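PDB 6TA8: tyrocidine synthase 2 from Brevibacillus parabrevis, which belongs to the modular nonribosomal peptide synthetases and is represented here by a domain of the condensation family, with its two-lobed CAT-like fold. Local coordinates for residues Gln134-Leu139 with Leu144-Leu149; Leu158-His163 with Val170-Leu175; His271-Glu276 with Ile463-Ala468. All coordinates share one frame; numbering follows the deposited sequence.

Contact 1 of 3, residues Gln134-Leu139 with Leu144-Leu149; sequences QSSIDL and LVHVAL
Ser-136, Ile-137 and Leu-139 meet Leu-144 and His-146 where a beta-alpha-beta crossover turns back into its sheet: helix 122-134 has just ended, and strand 145-152 is about to run parallel to strand 110-115. The imidazole of His-146 carries much of the joint. Its NE2 donates to the backbone O of Ser-136 at 3.0 Å, a bent bond of 140° whose donor sits well above the carbonyl plane, while the oxygen is tilted somewhat from the plane of the ring. The bond, with Ile-137 over one face, limits the rotation of the imidazole. A neutral ring protonated on NE2 would fit, since ND1 is buried and has no partner in the model. CB of His-146 already points at the loop, and with CG anti to the carbonyl carbon (chi1 -79°) the ring lies against Ile-137 and Ser-136 O. Over the ring face, Ile-137 CG1 is 4.1 Å from the centroid, nearly on the normal, in a CH-pi contact. The other branch of this isoleucine turns to Leu-144: CG2 reaches Leu-144 CD2 at 3.9 Å, the two side chains crossing at about a right angle. At the rim of the imidazole, Ser-136 OG lies 3.7 Å from His-146 CD2 and bonds to Ile-133 O in the last turn of the helix, while Asp-138 sends its carboxylate to His-141. Leu-144 CD2 is also met by Asp-138 O at 3.7 Å and by Leu-139 CD2, likewise at 3.7 Å.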
# COMPACT_ATOMS: atom_id res chain seq x y z
N GLN A 134 10.44 -14.40 -5.21
CA GLN A 134 9.58 -13.73 -4.25
C GLN A 134 9.67 -14.34 -2.86
O GLN A 134 9.47 -13.65 -1.86
CB GLN A 134 8.13 -13.76 -4.73
CG GLN A 134 7.86 -12.96 -5.99
CD GLN A 134 7.53 -11.51 -5.71
OE1 GLN A 134 7.44 -11.10 -4.55
NE2 GLN A 134 7.34 -10.73 -6.76
N SER A 135 9.98 -15.64 -2.78
CA SER A 135 9.96 -16.37 -1.52
C SER A 135 11.36 -16.59 -0.94
O SER A 135 11.50 -17.37 0.01
CB SER A 135 9.26 -17.71 -1.71
OG SER A 135 10.01 -18.57 -2.56
N SER A 136 12.38 -15.93 -1.48
CA SER A 136 13.76 -16.13 -1.06
C SER A 136 14.35 -14.87 -0.45
O SER A 136 15.53 -14.55 -0.65
CB SER A 136 14.61 -16.62 -2.23
OG SER A 136 14.61 -15.67 -3.29
N ILE A 137 13.54 -14.12 0.30
CA ILE A 137 14.00 -12.91 0.96
C ILE A 137 14.46 -13.25 2.37
O ILE A 137 13.70 -13.85 3.15
CB ILE A 137 12.90 -11.84 0.98
CG1 ILE A 137 12.72 -11.23 -0.42
CG2 ILE A 137 13.23 -10.75 1.99
CD1 ILE A 137 11.81 -10.03 -0.45
N ASP A 138 15.70 -12.89 2.70
CA ASP A 138 16.24 -13.10 4.03
C ASP A 138 16.03 -11.84 4.86
O ASP A 138 16.59 -10.79 4.55
CB ASP A 138 17.73 -13.46 3.95
CG ASP A 138 18.32 -13.79 5.31
OD1 ASP A 138 17.54 -14.05 6.26
OD2 ASP A 138 19.56 -13.80 5.43
N LEU A 139 15.22 -11.95 5.91
CA LEU A 139 14.89 -10.78 6.72
C LEU A 139 15.96 -10.46 7.75
O LEU A 139 16.15 -9.28 8.09
CB LEU A 139 13.54 -10.98 7.41
CG LEU A 139 12.35 -10.26 6.80
CD1 LEU A 139 11.08 -10.55 7.58
CD2 LEU A 139 12.61 -8.76 6.73
N LEU A 144 16.95 -6.95 1.33
CA LEU A 144 15.51 -6.94 1.12
C LEU A 144 15.11 -6.61 -0.31
O LEU A 144 13.92 -6.63 -0.63
CB LEU A 144 14.84 -5.96 2.08
CG LEU A 144 15.03 -6.23 3.57
CD1 LEU A 144 14.22 -5.25 4.40
CD2 LEU A 144 14.66 -7.66 3.91
N VAL A 145 16.07 -6.31 -1.18
CA VAL A 145 15.80 -5.93 -2.57
C VAL A 145 16.30 -7.06 -3.47
O VAL A 145 17.48 -7.42 -3.44
CB VAL A 145 16.47 -4.60 -2.94
CG1 VAL A 145 16.12 -4.20 -4.36
CG2 VAL A 145 16.05 -3.51 -1.95
N HIS A 146 15.39 -7.60 -4.29
CA HIS A 146 15.71 -8.63 -5.26
C HIS A 146 15.42 -8.10 -6.66
O HIS A 146 14.29 -7.68 -6.93
CB HIS A 146 14.91 -9.91 -5.00
CG HIS A 146 15.46 -10.75 -3.89
ND1 HIS A 146 16.04 -10.21 -2.77
CD2 HIS A 146 15.50 -12.10 -3.73
CE1 HIS A 146 16.43 -11.18 -1.96
NE2 HIS A 146 16.11 -12.34 -2.52
N VAL A 147 16.42 -8.11 -7.52
CA VAL A 147 16.29 -7.63 -8.90
C VAL A 147 16.53 -8.81 -9.83
O VAL A 147 17.55 -9.51 -9.72
CB VAL A 147 17.27 -6.48 -9.20
CG1 VAL A 147 17.00 -5.90 -10.58
CG2 VAL A 147 17.17 -5.41 -8.13
N ALA A 148 15.60 -9.03 -10.76
CA ALA A 148 15.67 -10.15 -11.69
C ALA A 148 15.49 -9.64 -13.11
O ALA A 148 14.53 -8.91 -13.39
CB ALA A 148 14.62 -11.21 -11.37
N LEU A 149 16.40 -10.02 -14.00
CA LEU A 149 16.35 -9.63 -15.40
C LEU A 149 16.06 -10.86 -16.25
O LEU A 149 16.82 -11.83 -16.22
CB LEU A 149 17.67 -8.98 -15.83
CG LEU A 149 17.81 -8.63 -17.31
CD1 LEU A 149 16.72 -7.67 -17.75
CD2 LEU A 149 19.19 -8.06 -17.60

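Contact 2 of 3, residues Leu158-His163 with Val170-Leu175; sequences LLVAIH and VSWRIL
The beta-alpha unit built around the HHxxxDG signature of the condensation family is packed together here: strand 155-163 brings in the first histidine of the signature, His-163, and helix 169-187 starts at its glycine, so that Val-160 and Ile-162 on the strand face Trp-172 and Leu-175 on the helix. The two short segments run roughly antiparallel, at 141°, with their axes 12.1 Å apart, and the indole spans much of that gap. In Trp-172 CG is anti to the carbonyl carbon, and with the ring turned about the CB-CG bond (chi2 107°) the six-membered ring leads toward the sheet, CH2 first. The backbone O of Val-160 lies obliquely to the indole, 3.3 Å from Trp-172 CH2, and CG1 of the same valine is 4.0 Å from that carbon. No hydrogen bond joins the segments; the contact is apolar packing with this carbonyl beside it. Val-160 and Ile-162 both slide past the indole in the opposite direction, the isoleucine through its CD1, which lies 3.9 Å from Trp-172 CH2. At the pyrrole end NE1 makes a weak hydrogen bond to Gln-57 OE1 on the neighbouring strand 56-63, and Val-59 of that strand also touches the indole. Helix 69-82 adds Phe-76 against Val-160 and Ile-79 against Leu-175. Around the signature itself, His-163 ND1 is bonded to Leu-165 N, and Ser-171 OG to Asp-168 OD1. Ile-162, stretched out to its delta carbon (chi2 178°), reaches toward Leu-175 tip to tip, and their CD1 atoms meet at 3.6 Å.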
# COMPACT_ATOMS: atom_id res chain seq x y z
N LEU A 158 12.26 -6.89 -16.35
CA LEU A 158 13.00 -6.60 -15.13
C LEU A 158 12.04 -6.66 -13.95
O LEU A 158 11.12 -5.84 -13.85
CB LEU A 158 13.68 -5.23 -15.21
CG LEU A 158 14.67 -4.92 -14.08
CD1 LEU A 158 15.86 -5.86 -14.13
CD2 LEU A 158 15.12 -3.47 -14.14
N LEU A 159 12.26 -7.62 -13.06
CA LEU A 159 11.46 -7.78 -11.85
C LEU A 159 12.19 -7.15 -10.67
O LEU A 159 13.39 -7.38 -10.49
CB LEU A 159 11.18 -9.26 -11.58
CG LEU A 159 10.51 -9.60 -10.24
CD1 LEU A 159 9.11 -9.00 -10.17
CD2 LEU A 159 10.46 -11.10 -10.04
N VAL A 160 11.47 -6.36 -9.88
CA VAL A 160 12.02 -5.69 -8.70
C VAL A 160 11.09 -6.00 -7.54
O VAL A 160 10.01 -5.40 -7.41
CB VAL A 160 12.16 -4.18 -8.90
CG1 VAL A 160 12.73 -3.53 -7.65
CG2 VAL A 160 13.04 -3.88 -10.11
N ALA A 161 11.49 -6.94 -6.68
CA ALA A 161 10.70 -7.35 -5.53
C ALA A 161 11.38 -6.88 -4.25
O ALA A 161 12.57 -7.14 -4.04
CB ALA A 161 10.53 -8.87 -5.51
N ILE A 162 10.62 -6.19 -3.41
CA ILE A 162 11.13 -5.64 -2.15
C ILE A 162 10.15 -6.00 -1.04
O ILE A 162 8.93 -5.89 -1.22
CB ILE A 162 11.32 -4.11 -2.22
CG1 ILE A 162 12.14 -3.73 -3.46
CG2 ILE A 162 12.00 -3.60 -0.96
CD1 ILE A 162 12.32 -2.24 -3.62
N HIS A 163 10.68 -6.42 0.10
CA HIS A 163 9.84 -6.72 1.26
C HIS A 163 9.06 -5.48 1.67
O HIS A 163 9.59 -4.36 1.67
CB HIS A 163 10.70 -7.22 2.42
CG HIS A 163 9.93 -7.97 3.46
ND1 HIS A 163 9.28 -7.35 4.50
CD2 HIS A 163 9.71 -9.30 3.61
CE1 HIS A 163 8.69 -8.26 5.25
NE2 HIS A 163 8.93 -9.45 4.74
N VAL A 170 3.87 5.22 -2.27
CA VAL A 170 4.60 6.44 -2.63
C VAL A 170 6.07 6.14 -2.85
O VAL A 170 6.72 6.72 -3.73
CB VAL A 170 4.38 7.53 -1.56
CG1 VAL A 170 5.21 8.76 -1.88
CG2 VAL A 170 2.91 7.89 -1.46
N SER A 171 6.64 5.22 -2.06
CA SER A 171 8.04 4.86 -2.22
C SER A 171 8.32 4.28 -3.59
O SER A 171 9.42 4.46 -4.13
CB SER A 171 8.46 3.88 -1.13
OG SER A 171 8.29 4.43 0.17
N TRP A 172 7.35 3.57 -4.18
CA TRP A 172 7.55 3.00 -5.50
C TRP A 172 7.61 4.08 -6.58
O TRP A 172 8.34 3.93 -7.57
CB TRP A 172 6.44 2.00 -5.82
CG TRP A 172 6.68 0.65 -5.21
CD1 TRP A 172 6.03 0.10 -4.15
CD2 TRP A 172 7.64 -0.33 -5.64
NE1 TRP A 172 6.52 -1.16 -3.89
CE2 TRP A 172 7.51 -1.44 -4.79
CE3 TRP A 172 8.60 -0.36 -6.66
CZ2 TRP A 172 8.31 -2.58 -4.92
CZ3 TRP A 172 9.38 -1.49 -6.80
CH2 TRP A 172 9.23 -2.59 -5.93
N ARG A 173 6.87 5.18 -6.40
CA ARG A 173 6.95 6.28 -7.35
C ARG A 173 8.32 6.95 -7.31
O ARG A 173 8.85 7.36 -8.34
CB ARG A 173 5.85 7.30 -7.08
CG ARG A 173 4.50 6.68 -6.76
CD ARG A 173 3.55 7.71 -6.16
NE ARG A 173 2.43 8.01 -7.05
CZ ARG A 173 1.20 7.54 -6.87
NH1 ARG A 173 0.24 7.86 -7.73
NH2 ARG A 173 0.93 6.75 -5.84
N ILE A 174 8.91 7.06 -6.11
CA ILE A 174 10.28 7.57 -6.01
C ILE A 174 11.25 6.60 -6.67
O ILE A 174 12.26 7.03 -7.25
CB ILE A 174 10.64 7.82 -4.53
CG1 ILE A 174 9.58 8.69 -3.86
CG2 ILE A 174 12.01 8.46 -4.42
CD1 ILE A 174 9.78 8.86 -2.37
N LEU A 175 10.98 5.30 -6.59
CA LEU A 175 11.85 4.32 -7.24
C LEU A 175 11.79 4.45 -8.75
O LEU A 175 12.82 4.43 -9.43
CB LEU A 175 11.46 2.91 -6.80
CG LEU A 175 12.09 2.39 -5.51
CD1 LEU A 175 11.78 0.91 -5.33
CD2 LEU A 175 13.59 2.63 -5.52

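Contact 3 of 3, residues His271-Glu276 with Ile463-Ala468; sequences HAYHTE and IEHCMA
Tertiary packing between two helices of the C-terminal lobe joins the short, weakly bonded helix 270-273 to the C-terminal part of helix 445-466, through Tyr-273 and Ala-272 on one side and His-465 and Cys-466 on the other. At its centre the phenol OH of Tyr-273 and NE2 of His-465 are 2.7 Å apart, a short hydrogen bond in which either atom could be the donor. Each group lies at the edge of the other's ring, near its plane, and the two rings meet rim to rim, with centroids 5.8 Å apart and planes turned by 45°, so this is a polar link between edges and not a stack. His-465 gets there by holding its CG anti to the backbone N (chi1 153°), which swings the imidazole off the helix toward the phenol. One residue further on, Cys-466 sets its sulfur beside the tyrosine: SG is 3.6 Å from CE1 of Tyr-273 and 4.7 Å from the ring centroid, at an oblique angle, a sulfur-aromatic contact. One residue before the tyrosine, the methyl CB of Ala-272 rests on the backbone O of Cys-466 at 3.7 Å. Pro-340 of helix 339-351 touches both Tyr-273 and His-465, and Val-269 packs on Cys-466, so helix 339-351 and the loop at Val-269 also border the contact. After Tyr-273 the chain leaves the helix at His-274 with a positive phi, then starts helix 277-293 from Glu-276 as N-cap. The whole ties together helices far apart in sequence, within the C-terminal lobe of a condensation-family fold.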
# COMPACT_ATOMS: atom_id res chain seq x y z
N HIS A 271 -15.36 19.47 -8.84
CA HIS A 271 -15.62 20.82 -8.34
C HIS A 271 -17.10 21.17 -8.26
O HIS A 271 -17.43 22.34 -8.00
CB HIS A 271 -14.88 21.84 -9.21
CG HIS A 271 -13.39 21.65 -9.23
ND1 HIS A 271 -12.55 22.41 -10.01
CD2 HIS A 271 -12.60 20.78 -8.56
CE1 HIS A 271 -11.30 22.02 -9.82
NE2 HIS A 271 -11.30 21.04 -8.94
N ALA A 272 -18.01 20.22 -8.47
CA ALA A 272 -19.42 20.47 -8.20
C ALA A 272 -19.73 20.34 -6.72
O ALA A 272 -20.53 21.11 -6.17
CB ALA A 272 -20.30 19.53 -9.02
N TYR A 273 -19.10 19.37 -6.06
CA TYR A 273 -19.09 19.27 -4.60
C TYR A 273 -17.74 19.64 -4.02
O TYR A 273 -17.60 19.66 -2.79
CB TYR A 273 -19.48 17.86 -4.16
CG TYR A 273 -20.93 17.49 -4.42
CD1 TYR A 273 -21.32 16.97 -5.65
CD2 TYR A 273 -21.89 17.65 -3.44
CE1 TYR A 273 -22.64 16.63 -5.89
CE2 TYR A 273 -23.21 17.32 -3.67
CZ TYR A 273 -23.58 16.81 -4.90
OH TYR A 273 -24.89 16.47 -5.14
N HIS A 274 -16.76 19.94 -4.86
CA HIS A 274 -15.37 20.17 -4.47
C HIS A 274 -14.89 19.11 -3.49
O HIS A 274 -14.50 19.38 -2.35
CB HIS A 274 -15.17 21.58 -3.92
CG HIS A 274 -14.49 22.51 -4.87
ND1 HIS A 274 -13.14 22.43 -5.14
CD2 HIS A 274 -14.97 23.51 -5.64
CE1 HIS A 274 -12.82 23.36 -6.03
NE2 HIS A 274 -13.91 24.03 -6.35
N THR A 275 -14.94 17.87 -3.96
CA THR A 275 -14.50 16.70 -3.21
C THR A 275 -13.10 16.30 -3.65
O THR A 275 -12.45 16.97 -4.45
CB THR A 275 -15.48 15.54 -3.41
OG1 THR A 275 -15.67 15.31 -4.81
CG2 THR A 275 -16.82 15.85 -2.77
N GLU A 276 -12.63 15.19 -3.10
CA GLU A 276 -11.42 14.53 -3.55
C GLU A 276 -11.77 13.10 -3.96
O GLU A 276 -12.93 12.69 -3.91
CB GLU A 276 -10.34 14.56 -2.47
CG GLU A 276 -10.09 15.95 -1.87
CD GLU A 276 -9.30 16.87 -2.79
OE1 GLU A 276 -9.06 16.51 -3.96
OE2 GLU A 276 -8.92 17.97 -2.34
N ILE A 463 -21.02 9.91 -11.00
CA ILE A 463 -20.41 10.75 -12.02
C ILE A 463 -21.47 11.35 -12.94
O ILE A 463 -21.32 12.48 -13.42
CB ILE A 463 -19.35 9.96 -12.81
CG1 ILE A 463 -19.98 8.73 -13.48
CG2 ILE A 463 -18.21 9.54 -11.90
CD1 ILE A 463 -19.42 8.43 -14.85
N GLU A 464 -22.55 10.61 -13.21
CA GLU A 464 -23.63 11.15 -14.02
C GLU A 464 -24.52 12.10 -13.23
O GLU A 464 -25.20 12.94 -13.84
CB GLU A 464 -24.47 10.01 -14.61
CG GLU A 464 -23.70 9.13 -15.59
CD GLU A 464 -24.45 7.87 -15.95
OE1 GLU A 464 -25.69 7.92 -16.10
OE2 GLU A 464 -23.80 6.81 -16.07
N HIS A 465 -24.54 11.98 -11.90
CA HIS A 465 -25.27 12.95 -11.08
C HIS A 465 -24.44 14.20 -10.84
O HIS A 465 -24.98 15.31 -10.85
CB HIS A 465 -25.68 12.31 -9.76
CG HIS A 465 -25.83 13.29 -8.63
ND1 HIS A 465 -26.89 14.17 -8.56
CD2 HIS A 465 -25.07 13.52 -7.54
CE1 HIS A 465 -26.77 14.91 -7.47
NE2 HIS A 465 -25.67 14.54 -6.84
N CYS A 466 -23.13 14.04 -10.63
CA CYS A 466 -22.26 15.19 -10.39
C CYS A 466 -21.95 15.96 -11.66
O CYS A 466 -21.55 17.13 -11.57
CB CYS A 466 -20.95 14.73 -9.74
SG CYS A 466 -21.14 14.11 -8.05
N MET A 467 -22.12 15.35 -12.83
CA MET A 467 -21.93 16.07 -14.09
C MET A 467 -23.16 16.87 -14.49
O MET A 467 -23.04 17.81 -15.28
CB MET A 467 -21.57 15.10 -15.21
CG MET A 467 -20.07 14.98 -15.46
SD MET A 467 -19.67 13.69 -16.66
CE MET A 467 -20.86 14.05 -17.95
N ALA A 468 -24.34 16.52 -13.96
CA ALA A 468 -25.54 17.30 -14.24
C ALA A 468 -25.61 18.56 -13.39
O ALA A 468 -26.20 19.56 -13.82
CB ALA A 468 -26.78 16.44 -14.02

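Overall arrangement
Contacts 1 and 2 share one mixed sheet, in which strands 145-152 and 155-163 are antiparallel neighbours. Their centres lie 12 Å apart and they touch directly: His-146 N is 2.9 Å from Ala-161 O, a probable hydrogen bond, and Leu-144 O packs on Ile-162 CG2. The crossover of contact 1 leads into strand 145-152, and the next strand, 155-163, carries the first histidine of the HHxxxDG signature. Contact 3 stands apart in the other lobe, its centre 44 Å from that of contact 1 and 34 Å from that of contact 2, with about 13 Å between the nearest atoms of contacts 2 and 3. Contacts 1 and 3 lie on opposite sides of the chain's centre.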